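Local coordinates for protein arabinose metabolism transcriptional repressor (Bacillus subtilis, PDB 5D4S) that binds operator DNA through a winged helix-turn-helix domain of the GntR family and probably represses transcription of arabinose metabolism genes, at residues B[26-31]-B[62-67]; B[30-35]-B[55-60]; B[48-53]-B[66-71]; B[75-78]-B[84-87]. All coordinates share one frame; numbering follows the deposited sequence.

Contact 1: residues B[26-31]-B[62-67]; sequences AQVKEE and HTIRKA. With nucleotides of chain D; nucleotides of chain C.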
# COMPACT_ATOMS: atom_id res chain seq x y z
N ALA B 26 9.15 -2.99 3.12
CA ALA B 26 9.66 -3.84 2.05
C ALA B 26 10.26 -5.14 2.59
O ALA B 26 10.10 -6.20 1.98
CB ALA B 26 10.72 -3.07 1.22
N GLN B 27 10.94 -5.06 3.73
CA GLN B 27 11.49 -6.26 4.35
C GLN B 27 10.36 -7.18 4.82
O GLN B 27 10.44 -8.40 4.67
CB GLN B 27 12.39 -5.89 5.53
CG GLN B 27 13.58 -5.05 5.11
CD GLN B 27 14.45 -4.64 6.28
OE1 GLN B 27 14.81 -5.46 7.12
NE2 GLN B 27 14.80 -3.35 6.34
N VAL B 28 9.30 -6.59 5.37
CA VAL B 28 8.17 -7.39 5.82
C VAL B 28 7.52 -8.05 4.61
O VAL B 28 7.21 -9.24 4.65
CB VAL B 28 7.16 -6.55 6.58
CG1 VAL B 28 5.89 -7.35 6.83
CG2 VAL B 28 7.76 -6.11 7.91
N LYS B 29 7.34 -7.30 3.52
CA LYS B 29 6.86 -7.86 2.25
C LYS B 29 7.70 -9.05 1.79
O LYS B 29 7.16 -10.07 1.36
CB LYS B 29 6.85 -6.80 1.14
CG LYS B 29 5.68 -5.86 1.20
CD LYS B 29 5.81 -4.67 0.24
CE LYS B 29 5.85 -5.11 -1.21
NZ LYS B 29 5.94 -3.92 -2.13
N GLU B 30 9.02 -8.90 1.84
CA GLU B 30 9.92 -9.96 1.42
C GLU B 30 9.76 -11.21 2.28
O GLU B 30 9.74 -12.33 1.76
CB GLU B 30 11.38 -9.49 1.45
CG GLU B 30 11.90 -9.06 0.09
CD GLU B 30 13.39 -8.74 0.10
OE1 GLU B 30 14.07 -9.09 1.08
OE2 GLU B 30 13.86 -8.14 -0.89
N GLU B 31 9.66 -11.03 3.59
CA GLU B 31 9.52 -12.19 4.48
C GLU B 31 8.18 -12.89 4.24
O GLU B 31 8.12 -14.09 4.00
CB GLU B 31 9.68 -11.76 5.94
CG GLU B 31 9.56 -12.89 6.96
CD GLU B 31 10.83 -13.70 7.09
OE1 GLU B 31 11.84 -13.32 6.47
OE2 GLU B 31 10.82 -14.72 7.81
N HIS B 62 0.68 0.36 10.85
CA HIS B 62 0.81 1.04 9.57
C HIS B 62 1.78 0.33 8.63
O HIS B 62 1.50 0.14 7.44
CB HIS B 62 1.26 2.49 9.78
CG HIS B 62 1.63 3.20 8.52
ND1 HIS B 62 0.74 3.98 7.80
CD2 HIS B 62 2.80 3.24 7.83
CE1 HIS B 62 1.35 4.48 6.74
NE2 HIS B 62 2.59 4.04 6.73
N THR B 63 2.93 -0.06 9.16
CA THR B 63 3.92 -0.72 8.33
C THR B 63 3.41 -2.08 7.86
O THR B 63 3.55 -2.44 6.68
CB THR B 63 5.25 -0.83 9.09
OG1 THR B 63 5.79 0.49 9.23
CG2 THR B 63 6.25 -1.72 8.35
N ILE B 64 2.78 -2.83 8.76
CA ILE B 64 2.25 -4.14 8.39
C ILE B 64 1.20 -3.98 7.29
O ILE B 64 1.18 -4.75 6.32
CB ILE B 64 1.61 -4.88 9.60
CG1 ILE B 64 2.68 -5.30 10.62
CG2 ILE B 64 0.83 -6.12 9.12
CD1 ILE B 64 3.80 -6.18 10.02
N ARG B 65 0.35 -2.97 7.44
CA ARG B 65 -0.73 -2.76 6.49
C ARG B 65 -0.21 -2.30 5.14
O ARG B 65 -0.76 -2.65 4.11
CB ARG B 65 -1.75 -1.76 7.05
CG ARG B 65 -2.71 -2.43 8.09
CD ARG B 65 -3.85 -1.50 8.47
NE ARG B 65 -4.64 -1.20 7.28
CZ ARG B 65 -5.55 -2.02 6.77
NH1 ARG B 65 -5.82 -3.18 7.38
NH2 ARG B 65 -6.19 -1.69 5.67
N LYS B 66 0.85 -1.51 5.14
CA LYS B 66 1.49 -1.15 3.89
C LYS B 66 2.04 -2.41 3.20
O LYS B 66 1.78 -2.63 2.00
CB LYS B 66 2.59 -0.12 4.16
CG LYS B 66 3.60 0.12 3.01
CD LYS B 66 2.93 0.71 1.79
CE LYS B 66 3.98 1.43 0.92
NZ LYS B 66 3.50 1.62 -0.45
N ALA B 67 2.76 -3.26 3.94
CA ALA B 67 3.28 -4.49 3.34
C ALA B 67 2.19 -5.39 2.75
O ALA B 67 2.26 -5.87 1.60
CB ALA B 67 4.09 -5.28 4.37
P DC D 10 7.58 1.55 12.43
OP1 DC D 10 8.83 0.92 12.87
OP2 DC D 10 6.61 0.84 11.57
O5' DC D 10 6.88 2.10 13.73
C5' DC D 10 7.69 2.66 14.76
C4' DC D 10 7.01 3.87 15.36
O4' DC D 10 6.84 4.88 14.34
C3' DC D 10 5.58 3.64 15.84
O3' DC D 10 5.55 2.98 17.11
C2' DC D 10 5.10 5.07 15.95
C1' DC D 10 5.72 5.68 14.70
N1 DC D 10 4.77 5.74 13.57
C2 DC D 10 3.88 6.82 13.51
O2 DC D 10 3.96 7.70 14.38
N3 DC D 10 2.97 6.87 12.51
C4 DC D 10 2.93 5.90 11.60
N4 DC D 10 2.04 5.99 10.61
C5 DC D 10 3.82 4.78 11.65
C6 DC D 10 4.71 4.74 12.66
P DA D 9 10.04 2.18 6.67
OP1 DA D 9 11.32 1.67 7.19
OP2 DA D 9 9.08 1.28 5.98
O5' DA D 9 9.27 2.78 7.92
C5' DA D 9 9.97 3.56 8.85
C4' DA D 9 9.02 4.09 9.87
O4' DA D 9 8.25 5.17 9.30
C3' DA D 9 7.95 3.06 10.35
O3' DA D 9 8.08 2.89 11.71
C2' DA D 9 6.64 3.73 10.01
C1' DA D 9 7.05 5.18 9.97
N9 DA D 9 6.09 6.03 9.28
C8 DA D 9 5.53 5.82 8.05
N7 DA D 9 4.67 6.75 7.71
C5 DA D 9 4.65 7.60 8.80
C6 DA D 9 3.93 8.79 9.06
N6 DA D 9 3.04 9.32 8.21
N1 DA D 9 4.15 9.40 10.24
C2 DA D 9 5.03 8.87 11.10
N3 DA D 9 5.75 7.76 10.97
C4 DA D 9 5.51 7.17 9.78
P DG C 9 -8.60 -5.14 5.33
OP1 DG C 9 -9.06 -5.58 3.99
OP2 DG C 9 -7.19 -4.77 5.54
O5' DG C 9 -9.54 -3.96 5.81
C5' DG C 9 -10.93 -4.03 5.51
C4' DG C 9 -11.55 -2.67 5.60
O4' DG C 9 -11.64 -2.28 7.00
C3' DG C 9 -10.75 -1.59 4.88
O3' DG C 9 -11.64 -0.78 4.12
C2' DG C 9 -10.06 -0.83 6.01
C1' DG C 9 -10.99 -1.05 7.21
N9 DG C 9 -10.27 -1.11 8.49
C8 DG C 9 -9.24 -1.95 8.85
N7 DG C 9 -8.82 -1.77 10.07
C5 DG C 9 -9.62 -0.75 10.56
C6 DG C 9 -9.64 -0.11 11.84
O6 DG C 9 -8.92 -0.34 12.82
N1 DG C 9 -10.61 0.87 11.91
C2 DG C 9 -11.47 1.20 10.88
N2 DG C 9 -12.35 2.17 11.12
N3 DG C 9 -11.47 0.61 9.70
C4 DG C 9 -10.52 -0.34 9.60
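Val28 carries CG1 anti to its backbone N (chi1 170°), and this rotation brings that methyl 3.7 Å from CB of Ala67. Ile64 reaches the same branch by another route. Its CB points away from helix 24-35, but a chi2 of -56° folds the chain back, so that CD1 ends 4.0 Å from Val28 CG1 and the two side chains cross at about a right angle. Lys29 lies alongside, its CG 3.6 Å from Ala67 CB, while a bend at chi3 carries NZ on to a salt bridge with Asp70. Ala67 suits this spot because its single methyl lets the backbones close in: the CA atoms of Lys29 and Ala67 are 5.0 Å apart, and the short helical segments approach to 8.7 Å between axes, crossing at -54°. The contact is apolar, with no hydrogen bond between the helices.

Thr63, Arg65 and His62 of the same helix meet DNA. Thr63 OG1 donates a short bond of 2.5 Å to OP2 of DC10 of chain D, a good use of a small hydroxyl close to the backbone. Arg65 stretches to the second strand, where NH1 binds OP2 of DG9 of chain C at 2.8 Å and NH2 adds a weak bond to the same oxygen; Glu50 also pairs with NH1. The His62 ring has N4 of DC10 over one face, offset toward the rim. Packed on one side and gripping both DNA strands on others, helix 61-74 is the recognition helix of a winged helix-turn-helix domain.

Contact 2: residues B[30-35]-B[55-60]; sequences EEISSW and QQFGVS. With nucleotides of chain D.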
# COMPACT_ATOMS: atom_id res chain seq x y z
N GLU B 30 9.02 -8.90 1.84
CA GLU B 30 9.92 -9.96 1.42
C GLU B 30 9.76 -11.21 2.28
O GLU B 30 9.74 -12.33 1.76
CB GLU B 30 11.38 -9.49 1.45
CG GLU B 30 11.90 -9.06 0.09
CD GLU B 30 13.39 -8.74 0.10
OE1 GLU B 30 14.07 -9.09 1.08
OE2 GLU B 30 13.86 -8.14 -0.89
N GLU B 31 9.66 -11.03 3.59
CA GLU B 31 9.52 -12.19 4.48
C GLU B 31 8.18 -12.89 4.24
O GLU B 31 8.12 -14.09 4.00
CB GLU B 31 9.68 -11.76 5.94
CG GLU B 31 9.56 -12.89 6.96
CD GLU B 31 10.83 -13.70 7.09
OE1 GLU B 31 11.84 -13.32 6.47
OE2 GLU B 31 10.82 -14.72 7.81
N ILE B 32 7.09 -12.12 4.26
CA ILE B 32 5.78 -12.71 4.06
C ILE B 32 5.73 -13.42 2.71
O ILE B 32 5.23 -14.54 2.61
CB ILE B 32 4.67 -11.66 4.15
CG1 ILE B 32 4.59 -11.13 5.60
CG2 ILE B 32 3.32 -12.27 3.78
CD1 ILE B 32 3.49 -10.06 5.82
N SER B 33 6.30 -12.81 1.67
CA SER B 33 6.24 -13.46 0.37
C SER B 33 7.17 -14.67 0.36
O SER B 33 6.96 -15.59 -0.43
CB SER B 33 6.59 -12.48 -0.75
OG SER B 33 7.63 -11.62 -0.36
N SER B 34 8.17 -14.69 1.24
CA SER B 34 9.07 -15.84 1.33
C SER B 34 8.36 -17.00 2.03
O SER B 34 8.71 -18.15 1.81
CB SER B 34 10.36 -15.50 2.09
OG SER B 34 10.14 -15.56 3.49
N TRP B 35 7.37 -16.70 2.87
CA TRP B 35 6.54 -17.74 3.48
C TRP B 35 5.68 -18.44 2.42
O TRP B 35 5.62 -19.66 2.35
CB TRP B 35 5.64 -17.16 4.56
CG TRP B 35 6.36 -16.55 5.70
CD1 TRP B 35 7.68 -16.74 6.06
CD2 TRP B 35 5.82 -15.64 6.65
NE1 TRP B 35 7.97 -15.99 7.17
CE2 TRP B 35 6.84 -15.32 7.56
CE3 TRP B 35 4.54 -15.08 6.83
CZ2 TRP B 35 6.64 -14.44 8.62
CZ3 TRP B 35 4.34 -14.21 7.88
CH2 TRP B 35 5.39 -13.89 8.77
N GLN B 55 3.84 -7.49 16.40
CA GLN B 55 4.69 -7.94 17.50
C GLN B 55 5.85 -8.78 17.01
O GLN B 55 6.94 -8.75 17.58
CB GLN B 55 3.85 -8.71 18.53
CG GLN B 55 2.88 -7.82 19.28
CD GLN B 55 1.67 -8.57 19.81
OE1 GLN B 55 1.59 -9.80 19.74
NE2 GLN B 55 0.70 -7.83 20.36
N GLN B 56 5.64 -9.54 15.94
CA GLN B 56 6.67 -10.48 15.54
C GLN B 56 7.75 -9.83 14.66
O GLN B 56 8.90 -10.27 14.67
CB GLN B 56 6.02 -11.68 14.85
CG GLN B 56 5.29 -12.56 15.90
CD GLN B 56 4.29 -13.54 15.32
OE1 GLN B 56 4.24 -13.74 14.11
NE2 GLN B 56 3.48 -14.13 16.18
N PHE B 57 7.38 -8.77 13.95
CA PHE B 57 8.34 -8.00 13.15
C PHE B 57 8.82 -6.74 13.88
O PHE B 57 9.77 -6.07 13.43
CB PHE B 57 7.73 -7.60 11.80
CG PHE B 57 7.69 -8.73 10.81
CD1 PHE B 57 8.86 -9.26 10.29
CD2 PHE B 57 6.48 -9.26 10.40
CE1 PHE B 57 8.82 -10.30 9.38
CE2 PHE B 57 6.44 -10.30 9.50
CZ PHE B 57 7.61 -10.82 8.99
N GLY B 58 8.16 -6.41 14.98
CA GLY B 58 8.56 -5.26 15.78
C GLY B 58 8.36 -3.94 15.06
O GLY B 58 9.22 -3.04 15.13
N VAL B 59 7.24 -3.83 14.35
CA VAL B 59 6.90 -2.62 13.59
C VAL B 59 5.45 -2.18 13.84
O VAL B 59 4.67 -2.90 14.47
CB VAL B 59 7.13 -2.84 12.06
CG1 VAL B 59 8.58 -3.28 11.80
CG2 VAL B 59 6.16 -3.86 11.51
N SER B 60 5.08 -0.99 13.35
CA SER B 60 3.74 -0.47 13.60
C SER B 60 2.68 -1.18 12.78
O SER B 60 3.01 -1.87 11.81
CB SER B 60 3.70 1.03 13.28
OG SER B 60 3.90 1.22 11.90
P DC D 10 7.58 1.55 12.43
OP1 DC D 10 8.83 0.92 12.87
OP2 DC D 10 6.61 0.84 11.57
O5' DC D 10 6.88 2.10 13.73
C5' DC D 10 7.69 2.66 14.76
C4' DC D 10 7.01 3.87 15.36
O4' DC D 10 6.84 4.88 14.34
C3' DC D 10 5.58 3.64 15.84
O3' DC D 10 5.55 2.98 17.11
C2' DC D 10 5.10 5.07 15.95
C1' DC D 10 5.72 5.68 14.70
N1 DC D 10 4.77 5.74 13.57
C2 DC D 10 3.88 6.82 13.51
O2 DC D 10 3.96 7.70 14.38
N3 DC D 10 2.97 6.87 12.51
C4 DC D 10 2.93 5.90 11.60
N4 DC D 10 2.04 5.99 10.61
C5 DC D 10 3.82 4.78 11.65
C6 DC D 10 4.71 4.74 12.66
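The rings of Trp35 and Phe57 lie nearly parallel, planes 21° apart, but are slid past one another so that they barely overlap; the centroid of the tryptophan's six-membered ring is 5.8 Å from that of the phenylalanine. They meet obliquely, Trp35 CZ2 standing 3.8 Å from Phe57 CZ. One face of the indole covers its own helix, with Glu31 O 3.3 Å above the plane and Ile32 CA beside it, both toward the rim. At the edge of the Phe57 ring, in its plane, sits Glu31 CG, 3.5 Å from CZ. This is the place in the winged helix-turn-helix fold where the first helix packs on the end of the second, just before the turn; Phe57 is a large buried wedge there, and Val28 and Ile64 also touch it.

Glu31 serves two neighbours at once. Its methylenes pack on Phe57, while a bend at chi2 (80°) turns the carboxylate back to the indole, and Trp35 NE1 donates to OE2 at 3.2 Å, meeting it from above the carboxylate plane. Replacing Trp35 with an alanine would probably leave Phe57 CZ less covered and OE2 of Glu31 without this donor, freeing the carboxylate to turn.

Beyond Phe57 the helix stops at Gly58, whose positive phi favours glycine, and the chain runs to Ser60, the N-cap of helix 61-74, whose OG caps Thr63 N. Here OP2 of DC10 of chain D accepts two hydrogen bonds, from Ser60 N at 3.0 Å and from Ser60 OG at 2.8 Å.

Contact 3: residues B[48-53]-B[66-71]; sequences PTENEL and KAIGDL. With nucleotides of chain C.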
# COMPACT_ATOMS: atom_id res chain seq x y z
N PRO B 48 -0.74 -14.77 9.84
CA PRO B 48 -1.00 -14.19 11.16
C PRO B 48 -1.76 -12.88 11.10
O PRO B 48 -1.71 -12.19 10.08
CB PRO B 48 0.41 -13.96 11.72
CG PRO B 48 1.26 -14.94 11.02
CD PRO B 48 0.70 -15.04 9.64
N THR B 49 -2.44 -12.54 12.18
CA THR B 49 -3.16 -11.28 12.28
C THR B 49 -2.22 -10.10 12.22
O THR B 49 -1.01 -10.25 12.39
CB THR B 49 -3.95 -11.19 13.57
OG1 THR B 49 -3.03 -11.10 14.67
CG2 THR B 49 -4.83 -12.43 13.75
N GLU B 50 -2.78 -8.91 12.01
CA GLU B 50 -1.97 -7.71 11.93
C GLU B 50 -1.27 -7.48 13.26
O GLU B 50 -0.13 -7.08 13.27
CB GLU B 50 -2.83 -6.49 11.54
CG GLU B 50 -3.20 -6.51 10.06
CD GLU B 50 -4.24 -5.44 9.68
OE1 GLU B 50 -4.57 -4.58 10.52
OE2 GLU B 50 -4.74 -5.49 8.54
N ASN B 51 -1.93 -7.77 14.37
CA ASN B 51 -1.28 -7.57 15.67
C ASN B 51 -0.14 -8.57 15.95
O ASN B 51 0.88 -8.21 16.57
CB ASN B 51 -2.32 -7.63 16.79
CG ASN B 51 -2.94 -6.28 17.05
OD1 ASN B 51 -2.61 -5.61 18.03
ND2 ASN B 51 -3.81 -5.84 16.15
N GLU B 52 -0.34 -9.80 15.50
CA GLU B 52 0.71 -10.82 15.60
C GLU B 52 1.90 -10.39 14.75
O GLU B 52 3.04 -10.51 15.18
CB GLU B 52 0.18 -12.18 15.15
CG GLU B 52 -0.79 -12.78 16.17
CD GLU B 52 -1.45 -14.04 15.69
OE1 GLU B 52 -1.46 -14.27 14.46
OE2 GLU B 52 -1.94 -14.80 16.54
N LEU B 53 1.62 -9.89 13.55
CA LEU B 53 2.70 -9.44 12.66
C LEU B 53 3.44 -8.23 13.24
O LEU B 53 4.67 -8.14 13.14
CB LEU B 53 2.15 -9.11 11.27
CG LEU B 53 1.65 -10.35 10.52
CD1 LEU B 53 0.97 -9.97 9.22
CD2 LEU B 53 2.78 -11.34 10.27
N LYS B 66 0.85 -1.51 5.14
CA LYS B 66 1.49 -1.15 3.89
C LYS B 66 2.04 -2.41 3.20
O LYS B 66 1.78 -2.63 2.00
CB LYS B 66 2.59 -0.12 4.16
CG LYS B 66 3.60 0.12 3.01
CD LYS B 66 2.93 0.71 1.79
CE LYS B 66 3.98 1.43 0.92
NZ LYS B 66 3.50 1.62 -0.45
N ALA B 67 2.76 -3.26 3.94
CA ALA B 67 3.28 -4.49 3.34
C ALA B 67 2.19 -5.39 2.75
O ALA B 67 2.26 -5.87 1.60
CB ALA B 67 4.09 -5.28 4.37
N ILE B 68 1.18 -5.64 3.57
CA ILE B 68 0.11 -6.52 3.16
C ILE B 68 -0.66 -5.91 2.01
O ILE B 68 -1.02 -6.60 1.06
CB ILE B 68 -0.81 -6.83 4.35
CG1 ILE B 68 -0.11 -7.81 5.29
CG2 ILE B 68 -2.15 -7.40 3.85
CD1 ILE B 68 -0.85 -8.07 6.59
N GLY B 69 -0.88 -4.60 2.06
CA GLY B 69 -1.60 -3.91 1.01
C GLY B 69 -0.89 -4.04 -0.32
O GLY B 69 -1.53 -4.29 -1.35
N ASP B 70 0.43 -3.90 -0.32
CA ASP B 70 1.17 -4.10 -1.56
C ASP B 70 1.00 -5.54 -2.05
O ASP B 70 0.81 -5.78 -3.25
CB ASP B 70 2.66 -3.82 -1.39
CG ASP B 70 2.98 -2.34 -1.27
OD1 ASP B 70 2.04 -1.50 -1.21
OD2 ASP B 70 4.19 -2.02 -1.25
N LEU B 71 1.10 -6.50 -1.14
CA LEU B 71 1.01 -7.90 -1.56
C LEU B 71 -0.39 -8.29 -2.08
O LEU B 71 -0.50 -9.10 -3.00
CB LEU B 71 1.42 -8.83 -0.40
CG LEU B 71 2.91 -8.77 -0.02
CD1 LEU B 71 3.21 -9.62 1.22
CD2 LEU B 71 3.79 -9.21 -1.19
P DT C 8 -6.35 -9.43 10.69
OP1 DT C 8 -5.72 -10.45 9.82
OP2 DT C 8 -5.58 -8.75 11.77
O5' DT C 8 -7.16 -8.40 9.78
C5' DT C 8 -8.01 -8.91 8.75
C4' DT C 8 -8.92 -7.84 8.18
O4' DT C 8 -9.65 -7.20 9.26
C3' DT C 8 -8.21 -6.71 7.41
O3' DT C 8 -8.99 -6.36 6.29
C2' DT C 8 -8.18 -5.58 8.43
C1' DT C 8 -9.50 -5.81 9.15
N1 DT C 8 -9.56 -5.20 10.51
C2 DT C 8 -10.63 -4.40 10.82
O2 DT C 8 -11.56 -4.20 10.06
N3 DT C 8 -10.60 -3.88 12.07
C4 DT C 8 -9.62 -4.03 13.01
O4 DT C 8 -9.70 -3.50 14.12
C5 DT C 8 -8.51 -4.86 12.62
C7 DT C 8 -7.37 -5.10 13.57
C6 DT C 8 -8.54 -5.40 11.39
P DT C 7 -7.64 -12.17 16.56
OP1 DT C 7 -7.23 -13.55 16.22
OP2 DT C 7 -6.79 -11.29 17.40
O5' DT C 7 -7.93 -11.38 15.23
C5' DT C 7 -8.75 -11.92 14.22
C4' DT C 7 -9.06 -10.85 13.18
O4' DT C 7 -10.05 -9.92 13.68
C3' DT C 7 -7.84 -10.00 12.76
O3' DT C 7 -7.52 -10.27 11.42
C2' DT C 7 -8.30 -8.53 12.94
C1' DT C 7 -9.81 -8.65 13.10
N1 DT C 7 -10.41 -7.61 13.96
C2 DT C 7 -11.48 -6.90 13.48
O2 DT C 7 -11.96 -7.07 12.38
N3 DT C 7 -11.99 -5.99 14.34
C4 DT C 7 -11.56 -5.68 15.59
O4 DT C 7 -12.12 -4.80 16.26
C5 DT C 7 -10.43 -6.45 16.06
C7 DT C 7 -9.87 -6.20 17.43
C6 DT C 7 -9.91 -7.38 15.23
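Leu53 and Ile68 make the tight part of this contact, their side chains crossing at a slant with the two CD1 methyls 3.7 Å apart. In both, CD1 is anti to CA, which carries the methyl outward, as a leucine and an isoleucine can when they must bridge helices whose nearest CA atoms, in Glu50 and Ile68, are 9.1 Å apart. Ile47 covers both residues. Packing is looser toward the DNA, where Glu50 CG only grazes Ile68 CD1 at 4.5 Å.

Here polar chemistry takes over. Glu50 N points almost straight at a phosphate, giving OP2 of DT8 of chain C a 2.8 Å bond at 177°, and the positive end of the helix dipole would favour that anion. Around the same helix start, Thr49 and Glu52 form a capping box: Glu52 N donates to Thr49 OG1 at 3.1 Å, and Thr49 N returns a bond to Glu52 OE1 at 3.0 Å. The carboxylate of Glu50 is buried but paired, OE1 forming a salt bridge with Arg61 while Arg65 takes the other oxygen. A glutamine in place of Glu50 would probably leave Arg61 and Arg65 without this carboxylate charge between them, and Arg65 freer to turn away from its phosphate.

A hydrophobic seam between helices 50-57 and 61-74, with a capped helix N-terminus set against a phosphate, is characteristic of the helix-turn-helix unit of this GntR-family repressor.

Contact 4: residues B[75-78]-B[84-87]; sequences GLLY and GTFV. With nucleotides of chain C.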
# COMPACT_ATOMS: atom_id res chain seq x y z
N GLY B 75 -1.69 -9.54 -5.86
CA GLY B 75 -2.49 -10.74 -6.04
C GLY B 75 -1.91 -11.94 -5.31
O GLY B 75 -2.27 -13.08 -5.59
N LEU B 76 -1.00 -11.68 -4.37
CA LEU B 76 -0.38 -12.73 -3.57
C LEU B 76 -1.22 -13.08 -2.35
O LEU B 76 -1.20 -14.22 -1.87
CB LEU B 76 1.02 -12.29 -3.13
CG LEU B 76 2.14 -13.33 -3.17
CD1 LEU B 76 2.36 -13.86 -4.58
CD2 LEU B 76 3.43 -12.72 -2.64
N LEU B 77 -1.96 -12.10 -1.83
CA LEU B 77 -2.81 -12.27 -0.65
C LEU B 77 -4.18 -11.66 -0.89
O LEU B 77 -4.34 -10.81 -1.76
CB LEU B 77 -2.20 -11.60 0.58
CG LEU B 77 -0.79 -11.88 1.07
CD1 LEU B 77 -0.47 -10.86 2.15
CD2 LEU B 77 -0.72 -13.28 1.64
N TYR B 78 -5.16 -12.07 -0.09
CA TYR B 78 -6.45 -11.38 -0.09
C TYR B 78 -6.97 -11.25 1.34
O TYR B 78 -6.65 -12.06 2.20
CB TYR B 78 -7.48 -12.09 -0.98
CG TYR B 78 -7.92 -13.46 -0.52
CD1 TYR B 78 -7.24 -14.60 -0.93
CD2 TYR B 78 -9.04 -13.63 0.30
CE1 TYR B 78 -7.64 -15.86 -0.53
CE2 TYR B 78 -9.45 -14.90 0.70
CZ TYR B 78 -8.74 -16.00 0.28
OH TYR B 78 -9.13 -17.26 0.68
N GLY B 84 -9.65 -12.19 8.19
CA GLY B 84 -8.22 -12.36 8.20
C GLY B 84 -7.62 -12.06 6.85
O GLY B 84 -8.29 -11.53 5.97
N THR B 85 -6.35 -12.41 6.69
CA THR B 85 -5.68 -12.26 5.42
C THR B 85 -5.11 -13.62 5.05
O THR B 85 -4.60 -14.35 5.91
CB THR B 85 -4.58 -11.15 5.50
OG1 THR B 85 -5.22 -9.89 5.73
CG2 THR B 85 -3.76 -11.07 4.22
N PHE B 86 -5.24 -13.98 3.78
CA PHE B 86 -5.01 -15.34 3.31
C PHE B 86 -4.11 -15.37 2.07
O PHE B 86 -4.12 -14.40 1.30
CB PHE B 86 -6.34 -16.03 2.97
CG PHE B 86 -7.36 -15.97 4.08
CD1 PHE B 86 -8.09 -14.81 4.32
CD2 PHE B 86 -7.61 -17.07 4.86
CE1 PHE B 86 -9.02 -14.75 5.34
CE2 PHE B 86 -8.55 -17.02 5.88
CZ PHE B 86 -9.26 -15.86 6.12
N VAL B 87 -3.38 -16.47 1.87
CA VAL B 87 -2.62 -16.68 0.63
C VAL B 87 -3.60 -16.87 -0.52
O VAL B 87 -4.51 -17.68 -0.44
CB VAL B 87 -1.66 -17.91 0.69
CG1 VAL B 87 -1.14 -18.31 -0.70
CG2 VAL B 87 -0.50 -17.61 1.57
P DT C 8 -6.35 -9.43 10.69
OP1 DT C 8 -5.72 -10.45 9.82
OP2 DT C 8 -5.58 -8.75 11.77
O5' DT C 8 -7.16 -8.40 9.78
C5' DT C 8 -8.01 -8.91 8.75
C4' DT C 8 -8.92 -7.84 8.18
O4' DT C 8 -9.65 -7.20 9.26
C3' DT C 8 -8.21 -6.71 7.41
O3' DT C 8 -8.99 -6.36 6.29
C2' DT C 8 -8.18 -5.58 8.43
C1' DT C 8 -9.50 -5.81 9.15
N1 DT C 8 -9.56 -5.20 10.51
C2 DT C 8 -10.63 -4.40 10.82
O2 DT C 8 -11.56 -4.20 10.06
N3 DT C 8 -10.60 -3.88 12.07
C4 DT C 8 -9.62 -4.03 13.01
O4 DT C 8 -9.70 -3.50 14.12
C5 DT C 8 -8.51 -4.86 12.62
C7 DT C 8 -7.37 -5.10 13.57
C6 DT C 8 -8.54 -5.40 11.39
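Tyr78 and Phe86 form an antiparallel hydrogen-bonded pair: Tyr78 N donates to Phe86 O, and Phe86 N to Tyr78 O, each at 2.9 Å. Their side chains share one face of the sheet. Tyr78 holds CG between its backbone N and carbonyl carbon (chi1 66°), which swings its ring across the neighbouring strand, so Phe86 CB sits over the ring face, 3.9 Å from the centroid, in a CH-pi contact. The rings are near parallel but slid apart, with little overlap. A CA-H...O contact from Leu77 CA to Phe86 O, 3.2 Å, tightens the backbone seam.

Leu77 and Thr85 meet at about a right angle, Leu77 CD1 3.9 Å from Thr85 CG2, and both lean on helix 61-74: Leu77 on Leu71 and Val72, Thr85 on Ile68. Farther out, Tyr78 OH is hydrogen-bonded to Asp44 and Thr85 OG1 to Ser79, tying both in place.

At its far end, Gly84 CA lies 3.5 Å from C5' of DT8 of chain C. A CB there would jam against the preceding carbonyl O, and without a side chain the strand can near the sugar. Backbone bonds thus set the shape of the wing, and its approach to this sugar is by packing.

Contacts 1, 2 and 3 join the three helices pairwise: 24-35 with 61-74, 24-35 with 50-57, and 50-57 with 61-74. Contacts 1 and 3 are buried; contact 2 is partly so. All three rely on side-chain packing without a hydrogen bond between segments, and they merge into one core around Ile64, whose CD1 lies 3.6 Å from both Leu53 CB and Val59 CG2. Salt bridges on the flanks, Lys29 to Asp70 and Arg65 to Glu50, tie contact 1 to contact 3. Contact 4, farther from the chain centre and partly buried, is instead built on backbone hydrogen bonds, and Leu77 and Thr85 join the wing to that core.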